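Local atomic coordinates of choline kinase (Streptococcus pneumoniae, PDB entry 4R78), a protein that probably phosphorylates choline as a kinase with a protein kinase-like fold, and binds adenosine monophosphate in this crystal. Residues I136-P149 with W215-L227. Residues are numbered along the deposited sequence; the frame is centred on the assembly and turned at random.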
ATOM      1  N   ILE A 136      -8.967  -0.731 -11.980  1.00 15.78           N
ATOM      2  CA  ILE A 136      -7.583  -0.270 -11.979  1.00 15.53           C
ATOM      3  C   ILE A 136      -6.730  -1.042 -12.985  1.00 15.07           C
ATOM      4  O   ILE A 136      -5.990  -0.440 -13.755  1.00 15.23           O
ATOM      5  CB  ILE A 136      -6.937  -0.207 -10.556  1.00 16.14           C
ATOM      6  CG1 ILE A 136      -5.469   0.237 -10.633  1.00 16.35           C
ATOM      7  CG2 ILE A 136      -7.048  -1.524  -9.828  1.00 16.59           C
ATOM      8  CD1 ILE A 136      -5.255   1.635 -11.196  1.00 17.56           C
ATOM      9  N   HIS A 137      -6.868  -2.365 -13.013  1.00 14.63           N
ATOM     10  CA  HIS A 137      -6.006  -3.170 -13.875  1.00 14.39           C
ATOM     11  C   HIS A 137      -6.282  -3.031 -15.368  1.00 14.58           C
ATOM     12  O   HIS A 137      -5.388  -3.278 -16.178  1.00 15.44           O
ATOM     13  CB  HIS A 137      -6.002  -4.639 -13.445  1.00 13.99           C
ATOM     14  CG  HIS A 137      -5.492  -4.844 -12.054  1.00 13.49           C
ATOM     15  ND1 HIS A 137      -5.815  -5.947 -11.296  1.00 13.46           N
ATOM     16  CD2 HIS A 137      -4.706  -4.066 -11.271  1.00 13.15           C
ATOM     17  CE1 HIS A 137      -5.232  -5.852 -10.114  1.00 13.09           C
ATOM     18  NE2 HIS A 137      -4.553  -4.719 -10.075  1.00 13.07           N
ATOM     19  N   THR A 138      -7.497  -2.614 -15.720  1.00 14.83           N
ATOM     20  CA  THR A 138      -7.869  -2.401 -17.123  1.00 14.90           C
ATOM     21  C   THR A 138      -7.967  -0.913 -17.485  1.00 15.01           C
ATOM     22  O   THR A 138      -8.521  -0.561 -18.530  1.00 15.22           O
ATOM     23  CB  THR A 138      -9.216  -3.075 -17.464  1.00 14.72           C
ATOM     24  OG1 THR A 138     -10.270  -2.429 -16.741  1.00 15.58           O
ATOM     25  CG2 THR A 138      -9.193  -4.567 -17.130  1.00 15.14           C
ATOM     26  N   SER A 139      -7.433  -0.047 -16.627  1.00 14.83           N
ATOM     27  CA  SER A 139      -7.555   1.405 -16.816  1.00 14.97           C
ATOM     28  C   SER A 139      -6.826   1.923 -18.054  1.00 15.39           C
ATOM     29  O   SER A 139      -7.139   3.013 -18.541  1.00 15.58           O
ATOM     30  CB  SER A 139      -7.033   2.146 -15.585  1.00 14.80           C
ATOM     31  OG  SER A 139      -5.614   2.113 -15.541  1.00 14.71           O
ATOM     32  N   ALA A 140      -5.869   1.134 -18.546  1.00 15.49           N
ATOM     33  CA  ALA A 140      -4.952   1.513 -19.631  1.00 15.62           C
ATOM     34  C   ALA A 140      -4.067   2.712 -19.280  1.00 15.77           C
ATOM     35  O   ALA A 140      -3.367   3.249 -20.142  1.00 16.33           O
ATOM     36  CB  ALA A 140      -5.712   1.757 -20.947  1.00 15.86           C
ATOM     37  N   LYS A 141      -4.087   3.118 -18.010  1.00 15.34           N
ATOM     38  CA  LYS A 141      -3.298   4.260 -17.564  1.00 15.57           C
ATOM     39  C   LYS A 141      -1.843   3.867 -17.382  1.00 15.46           C
ATOM     40  O   LYS A 141      -1.541   2.780 -16.873  1.00 15.63           O
ATOM     41  CB  LYS A 141      -3.873   4.853 -16.274  1.00 15.46           C
ATOM     42  CG  LYS A 141      -5.252   5.461 -16.465  1.00 16.61           C
ATOM     43  CD  LYS A 141      -5.866   5.941 -15.166  1.00 17.66           C
ATOM     44  CE  LYS A 141      -7.183   6.671 -15.433  1.00 17.69           C
ATOM     45  NZ  LYS A 141      -7.024   7.999 -16.104  1.00 18.36           N
ATOM     46  N   GLU A 142      -0.951   4.752 -17.821  1.00 15.37           N
ATOM     47  CA  GLU A 142       0.481   4.541 -17.709  1.00 15.89           C
ATOM     48  C   GLU A 142       1.014   5.322 -16.512  1.00 15.44           C
ATOM     49  O   GLU A 142       1.378   6.497 -16.620  1.00 15.74           O
ATOM     50  CB  GLU A 142       1.183   4.959 -19.004  1.00 16.15           C
ATOM     51  CG  GLU A 142       0.849   4.077 -20.209  1.00 18.64           C
ATOM     52  CD  GLU A 142       1.509   2.705 -20.152  1.00 22.22           C
ATOM     53  OE1 GLU A 142       2.636   2.599 -19.616  1.00 23.89           O
ATOM     54  OE2 GLU A 142       0.898   1.734 -20.651  1.00 24.40           O
ATOM     55  N   LEU A 143       1.034   4.655 -15.362  1.00 14.97           N
ATOM     56  CA  LEU A 143       1.532   5.260 -14.134  1.00 14.80           C
ATOM     57  C   LEU A 143       3.021   5.522 -14.241  1.00 14.81           C
ATOM     58  O   LEU A 143       3.735   4.840 -14.986  1.00 14.93           O
ATOM     59  CB  LEU A 143       1.283   4.343 -12.930  1.00 14.53           C
ATOM     60  CG  LEU A 143      -0.149   3.881 -12.636  1.00 14.58           C
ATOM     61  CD1 LEU A 143      -0.198   3.096 -11.332  1.00 14.39           C
ATOM     62  CD2 LEU A 143      -1.125   5.050 -12.604  1.00 14.96           C
ATOM     63  N   ARG A 144       3.484   6.519 -13.499  1.00 14.94           N
ATOM     64  CA  ARG A 144       4.909   6.714 -13.311  1.00 15.40           C
ATOM     65  C   ARG A 144       5.392   5.778 -12.214  1.00 15.87           C
ATOM     66  O   ARG A 144       4.816   5.728 -11.123  1.00 16.15           O
ATOM     67  CB  ARG A 144       5.221   8.172 -12.987  1.00 15.57           C
ATOM     68  CG  ARG A 144       5.279   9.045 -14.232  1.00 15.34           C
ATOM     69  CD  ARG A 144       5.538  10.511 -13.908  1.00 16.84           C
ATOM     70  NE  ARG A 144       6.718  10.694 -13.069  1.00 18.50           N
ATOM     71  CZ  ARG A 144       7.268  11.873 -12.788  1.00 20.09           C
ATOM     72  NH1 ARG A 144       6.757  12.992 -13.292  1.00 20.83           N
ATOM     73  NH2 ARG A 144       8.338  11.931 -12.004  1.00 21.92           N
ATOM     74  N   GLY A 145       6.441   5.028 -12.528  1.00 16.22           N
ATOM     75  CA  GLY A 145       6.969   4.016 -11.631  1.00 16.52           C
ATOM     76  C   GLY A 145       6.875   2.639 -12.257  1.00 16.80           C
ATOM     77  O   GLY A 145       5.825   2.246 -12.772  1.00 16.69           O
ATOM     78  N   GLU A 146       7.987   1.915 -12.218  1.00 17.45           N
ATOM     79  CA  GLU A 146       8.042   0.543 -12.704  1.00 18.32           C
ATOM     80  C   GLU A 146       8.446  -0.344 -11.539  1.00 18.49           C
ATOM     81  O   GLU A 146       9.618  -0.358 -11.141  1.00 19.03           O
ATOM     82  CB  GLU A 146       9.057   0.411 -13.845  1.00 18.68           C
ATOM     83  CG  GLU A 146       8.755   1.275 -15.066  1.00 19.91           C
ATOM     84  CD  GLU A 146       7.550   0.784 -15.850  1.00 21.38           C
ATOM     85  OE1 GLU A 146       7.473  -0.430 -16.135  1.00 22.66           O
ATOM     86  OE2 GLU A 146       6.681   1.615 -16.184  1.00 22.29           O
ATOM     87  N   PHE A 147       7.476  -1.072 -10.984  1.00 18.36           N
ATOM     88  CA  PHE A 147       7.738  -1.876  -9.796  1.00 18.08           C
ATOM     89  C   PHE A 147       8.665  -3.045 -10.098  1.00 18.17           C
ATOM     90  O   PHE A 147       8.396  -3.874 -10.970  1.00 18.80           O
ATOM     91  CB  PHE A 147       6.451  -2.350  -9.110  1.00 18.47           C
ATOM     92  CG  PHE A 147       6.639  -2.670  -7.653  1.00 17.74           C
ATOM     93  CD1 PHE A 147       6.571  -1.666  -6.693  1.00 18.18           C
ATOM     94  CD2 PHE A 147       6.913  -3.969  -7.238  1.00 18.31           C
ATOM     95  CE1 PHE A 147       6.755  -1.949  -5.341  1.00 18.49           C
ATOM     96  CE2 PHE A 147       7.103  -4.259  -5.892  1.00 18.43           C
ATOM     97  CZ  PHE A 147       7.022  -3.250  -4.939  1.00 19.23           C
ATOM     98  N   ALA A 148       9.772  -3.076  -9.369  1.00 17.53           N
ATOM     99  CA  ALA A 148      10.795  -4.089  -9.543  1.00 17.06           C
ATOM    100  C   ALA A 148      11.039  -4.702  -8.166  1.00 16.63           C
ATOM    101  O   ALA A 148      11.825  -4.170  -7.379  1.00 16.19           O
ATOM    102  CB  ALA A 148      12.062  -3.458 -10.104  1.00 17.44           C
ATOM    103  N   PRO A 149      10.341  -5.816  -7.859  1.00 16.51           N
ATOM    104  CA  PRO A 149      10.340  -6.390  -6.506  1.00 16.46           C
ATOM    105  C   PRO A 149      11.730  -6.748  -5.977  1.00 16.22           C
ATOM    106  O   PRO A 149      11.999  -6.593  -4.790  1.00 15.88           O
ATOM    107  CB  PRO A 149       9.497  -7.662  -6.667  1.00 16.61           C
ATOM    108  CG  PRO A 149       8.645  -7.408  -7.864  1.00 17.09           C
ATOM    109  CD  PRO A 149       9.504  -6.603  -8.786  1.00 16.48           C
ATOM    110  N   TRP A 215      -2.587   5.393  -2.285  1.00 13.08           N
ATOM    111  CA  TRP A 215      -1.924   4.937  -3.496  1.00 12.95           C
ATOM    112  C   TRP A 215      -0.429   5.273  -3.527  1.00 13.17           C
ATOM    113  O   TRP A 215       0.170   5.312  -4.600  1.00 13.09           O
ATOM    114  CB  TRP A 215      -2.638   5.542  -4.712  1.00 13.01           C
ATOM    115  CG  TRP A 215      -4.043   5.036  -4.880  1.00 12.41           C
ATOM    116  CD1 TRP A 215      -5.135   5.361  -4.126  1.00 13.01           C
ATOM    117  CD2 TRP A 215      -4.499   4.105  -5.864  1.00 12.70           C
ATOM    118  NE1 TRP A 215      -6.247   4.691  -4.580  1.00 12.62           N
ATOM    119  CE2 TRP A 215      -5.882   3.910  -5.647  1.00 13.00           C
ATOM    120  CE3 TRP A 215      -3.870   3.410  -6.904  1.00 13.19           C
ATOM    121  CZ2 TRP A 215      -6.651   3.049  -6.439  1.00 13.48           C
ATOM    122  CZ3 TRP A 215      -4.632   2.555  -7.691  1.00 14.46           C
ATOM    123  CH2 TRP A 215      -6.010   2.388  -7.456  1.00 14.53           C
ATOM    124  N   GLU A 216       0.178   5.480  -2.358  1.00 13.32           N
ATOM    125  CA  GLU A 216       1.591   5.891  -2.278  1.00 13.64           C
ATOM    126  C   GLU A 216       2.576   4.939  -2.948  1.00 13.60           C
ATOM    127  O   GLU A 216       3.664   5.353  -3.340  1.00 13.82           O
ATOM    128  CB  GLU A 216       2.026   6.117  -0.824  1.00 13.94           C
ATOM    129  CG  GLU A 216       1.541   7.430  -0.216  1.00 14.94           C
ATOM    130  CD  GLU A 216       0.024   7.514  -0.115  1.00 15.49           C
ATOM    131  OE1 GLU A 216      -0.596   6.527   0.335  1.00 15.17           O
ATOM    132  OE2 GLU A 216      -0.536   8.564  -0.498  1.00 16.57           O
ATOM    133  N   TYR A 217       2.201   3.667  -3.063  1.00 13.57           N
ATOM    134  CA  TYR A 217       3.075   2.670  -3.673  1.00 13.65           C
ATOM    135  C   TYR A 217       2.717   2.359  -5.117  1.00 13.48           C
ATOM    136  O   TYR A 217       3.398   1.552  -5.763  1.00 13.37           O
ATOM    137  CB  TYR A 217       3.086   1.390  -2.833  1.00 13.82           C
ATOM    138  CG  TYR A 217       3.626   1.608  -1.439  1.00 15.25           C
ATOM    139  CD1 TYR A 217       4.999   1.593  -1.192  1.00 17.09           C
ATOM    140  CD2 TYR A 217       2.763   1.853  -0.372  1.00 16.75           C
ATOM    141  CE1 TYR A 217       5.498   1.805   0.089  1.00 18.67           C
ATOM    142  CE2 TYR A 217       3.251   2.064   0.913  1.00 18.80           C
ATOM    143  CZ  TYR A 217       4.619   2.039   1.132  1.00 18.85           C
ATOM    144  OH  TYR A 217       5.104   2.245   2.406  1.00 22.05           O
ATOM    145  N   SER A 218       1.674   3.013  -5.629  1.00 13.13           N
ATOM    146  CA  SER A 218       1.146   2.679  -6.957  1.00 13.52           C
ATOM    147  C   SER A 218       2.217   2.758  -8.045  1.00 13.54           C
ATOM    148  O   SER A 218       3.073   3.653  -8.048  1.00 13.84           O
ATOM    149  CB  SER A 218      -0.086   3.524  -7.320  1.00 13.27           C
ATOM    150  OG  SER A 218       0.252   4.872  -7.620  1.00 13.91           O
ATOM    151  N   SER A 219       2.160   1.803  -8.966  1.00 13.67           N
ATOM    152  CA  SER A 219       3.232   1.595  -9.919  1.00 14.19           C
ATOM    153  C   SER A 219       2.758   0.640 -10.996  1.00 13.82           C
ATOM    154  O   SER A 219       1.754  -0.061 -10.819  1.00 13.75           O
ATOM    155  CB  SER A 219       4.441   0.987  -9.197  1.00 14.47           C
ATOM    156  OG  SER A 219       5.575   0.949 -10.035  1.00 17.23           O
ATOM    157  N   MET A 220       3.474   0.618 -12.115  1.00 13.58           N
ATOM    158  CA  MET A 220       3.244  -0.401 -13.133  1.00 13.83           C
ATOM    159  C   MET A 220       3.838  -1.722 -12.656  1.00 13.79           C
ATOM    160  O   MET A 220       5.006  -1.786 -12.253  1.00 14.42           O
ATOM    161  CB  MET A 220       3.844   0.012 -14.478  1.00 13.76           C
ATOM    162  CG  MET A 220       3.318   1.340 -15.008  1.00 13.88           C
ATOM    163  SD  MET A 220       1.539   1.342 -15.271  1.00 13.84           S
ATOM    164  CE  MET A 220       1.446   0.451 -16.828  1.00 14.05           C
ATOM    165  N   ASN A 221       3.022  -2.774 -12.699  1.00 13.65           N
ATOM    166  CA  ASN A 221       3.398  -4.091 -12.181  1.00 13.54           C
ATOM    167  C   ASN A 221       2.497  -5.172 -12.774  1.00 13.45           C
ATOM    168  O   ASN A 221       1.569  -4.877 -13.532  1.00 13.49           O
ATOM    169  CB  ASN A 221       3.304  -4.095 -10.647  1.00 13.79           C
ATOM    170  CG  ASN A 221       4.165  -5.173  -9.991  1.00 14.07           C
ATOM    171  OD1 ASN A 221       4.886  -5.916 -10.652  1.00 15.77           O
ATOM    172  ND2 ASN A 221       4.088  -5.251  -8.667  1.00 14.95           N
ATOM    173  N   ASP A 222       2.783  -6.427 -12.443  1.00 13.37           N
ATOM    174  CA  ASP A 222       1.894  -7.517 -12.804  1.00 13.45           C
ATOM    175  C   ASP A 222       0.670  -7.475 -11.884  1.00 13.32           C
ATOM    176  O   ASP A 222       0.825  -7.421 -10.665  1.00 13.37           O
ATOM    177  CB  ASP A 222       2.622  -8.857 -12.678  1.00 13.56           C
ATOM    178  CG  ASP A 222       1.869  -9.985 -13.343  1.00 14.36           C
ATOM    179  OD1 ASP A 222       0.775 -10.338 -12.854  1.00 15.17           O
ATOM    180  OD2 ASP A 222       2.370 -10.513 -14.358  1.00 14.02           O
ATOM    181  N   PRO A 223      -0.551  -7.485 -12.458  1.00 13.03           N
ATOM    182  CA  PRO A 223      -1.744  -7.443 -11.609  1.00 13.35           C
ATOM    183  C   PRO A 223      -1.837  -8.548 -10.553  1.00 13.01           C
ATOM    184  O   PRO A 223      -2.508  -8.355  -9.532  1.00 13.35           O
ATOM    185  CB  PRO A 223      -2.888  -7.571 -12.615  1.00 13.30           C
ATOM    186  CG  PRO A 223      -2.359  -6.899 -13.816  1.00 13.81           C
ATOM    187  CD  PRO A 223      -0.909  -7.332 -13.881  1.00 13.13           C
ATOM    188  N   MET A 224      -1.166  -9.678 -10.773  1.00 13.33           N
ATOM    189  CA  MET A 224      -1.182 -10.746  -9.777  1.00 13.19           C
ATOM    190  C   MET A 224      -0.511 -10.335  -8.462  1.00 13.04           C
ATOM    191  O   MET A 224      -0.772 -10.930  -7.421  1.00 13.25           O
ATOM    192  CB  MET A 224      -0.603 -12.054 -10.328  1.00 13.33           C
ATOM    193  CG  MET A 224      -1.450 -12.724 -11.417  1.00 14.55           C
ATOM    194  SD  MET A 224      -3.188 -12.983 -10.978  1.00 14.94           S
ATOM    195  CE  MET A 224      -3.958 -11.587 -11.796  1.00 16.06           C
ATOM    196  N   TRP A 225       0.323  -9.293  -8.506  1.00 12.41           N
ATOM    197  CA  TRP A 225       0.855  -8.705  -7.274  1.00 12.45           C
ATOM    198  C   TRP A 225      -0.295  -8.179  -6.413  1.00 12.48           C
ATOM    199  O   TRP A 225      -0.354  -8.438  -5.207  1.00 12.37           O
ATOM    200  CB  TRP A 225       1.840  -7.571  -7.587  1.00 12.47           C
ATOM    201  CG  TRP A 225       2.277  -6.809  -6.365  1.00 12.40           C
ATOM    202  CD1 TRP A 225       1.558  -5.855  -5.698  1.00 12.27           C
ATOM    203  CD2 TRP A 225       3.523  -6.935  -5.667  1.00 12.05           C
ATOM    204  NE1 TRP A 225       2.275  -5.384  -4.627  1.00 12.80           N
ATOM    205  CE2 TRP A 225       3.484  -6.027  -4.580  1.00 12.14           C
ATOM    206  CE3 TRP A 225       4.662  -7.732  -5.843  1.00 12.22           C
ATOM    207  CZ2 TRP A 225       4.545  -5.884  -3.681  1.00 13.80           C
ATOM    208  CZ3 TRP A 225       5.723  -7.587  -4.945  1.00 13.29           C
ATOM    209  CH2 TRP A 225       5.649  -6.674  -3.875  1.00 13.00           C
ATOM    210  N   ASP A 226      -1.201  -7.428  -7.037  1.00 12.70           N
ATOM    211  CA  ASP A 226      -2.343  -6.862  -6.319  1.00 12.53           C
ATOM    212  C   ASP A 226      -3.257  -7.949  -5.756  1.00 12.65           C
ATOM    213  O   ASP A 226      -3.736  -7.843  -4.623  1.00 12.90           O
ATOM    214  CB  ASP A 226      -3.138  -5.908  -7.211  1.00 12.88           C
ATOM    215  CG  ASP A 226      -2.574  -4.495  -7.228  1.00 12.93           C
ATOM    216  OD1 ASP A 226      -1.572  -4.219  -6.527  1.00 13.73           O
ATOM    217  OD2 ASP A 226      -3.152  -3.663  -7.949  1.00 12.96           O
ATOM    218  N   LEU A 227      -3.494  -8.997  -6.542  1.00 12.74           N
ATOM    219  CA  LEU A 227      -4.316 -10.102  -6.072  1.00 12.88           C
ATOM    220  C   LEU A 227      -3.660 -10.812  -4.883  1.00 12.79           C
ATOM    221  O   LEU A 227      -4.323 -11.083  -3.878  1.00 12.52           O
ATOM    222  CB  LEU A 227      -4.638 -11.076  -7.208  1.00 13.27           C
ATOM    223  CG  LEU A 227      -5.846 -10.712  -8.082  1.00 14.54           C
ATOM    224  CD1 LEU A 227      -5.697  -9.389  -8.835  1.00 16.84           C
ATOM    225  CD2 LEU A 227      -6.129 -11.821  -9.049  1.00 18.72           C
TER
HETATM  226  O   HOH W   1       6.670  -2.742 -14.599  1.00 29.41           O
HETATM  227  O   HOH W   2       7.256  -6.287 -12.111  1.00 23.75           O
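His137 NE2 donates to Asp226 OD2 at 2.8 Å in a nearly straight bond (174°) that lies in the imidazole plane and meets the oxygen on its anti side, somewhat out of the carboxylate plane. Tyr248 OH hydrogen-bonds the other ring nitrogen, ND1, and Pro223 CB sits over one imidazole face, 3.8 Å from its centroid, as a CH-pi contact; together they fix the ring's rotation. Backbone bonds clamp the chain on both sides of Glu146: Met220 N to Gly145 O (2.9 Å) and Phe147 N to Met220 O (2.9 Å), a single beta bridge. One water joins Glu146 OE1, also salt-bridged by Arg190, to Met220 O, a second Phe147 O to Asn221 OD1. Met220, bent at chi2 and chi3, curls its sulfur against Leu143, whose N gives SD a weak bond at 3.4 Å. Phe147 turns its edge to the face of Trp225, planes 55° apart. In an apolar contact, Ile136 CD1 packs on Trp215 CZ3 at 3.7 Å. Ser219 and Asn221 also bond through their backbones to Cys193 and Lys191, so the loop 138-148 and strand 191-193 both grip the segment leading into helix 223-233. Asp222 N-caps that helix through Met224 N, within the mainly helical lobe of a protein kinase-like fold.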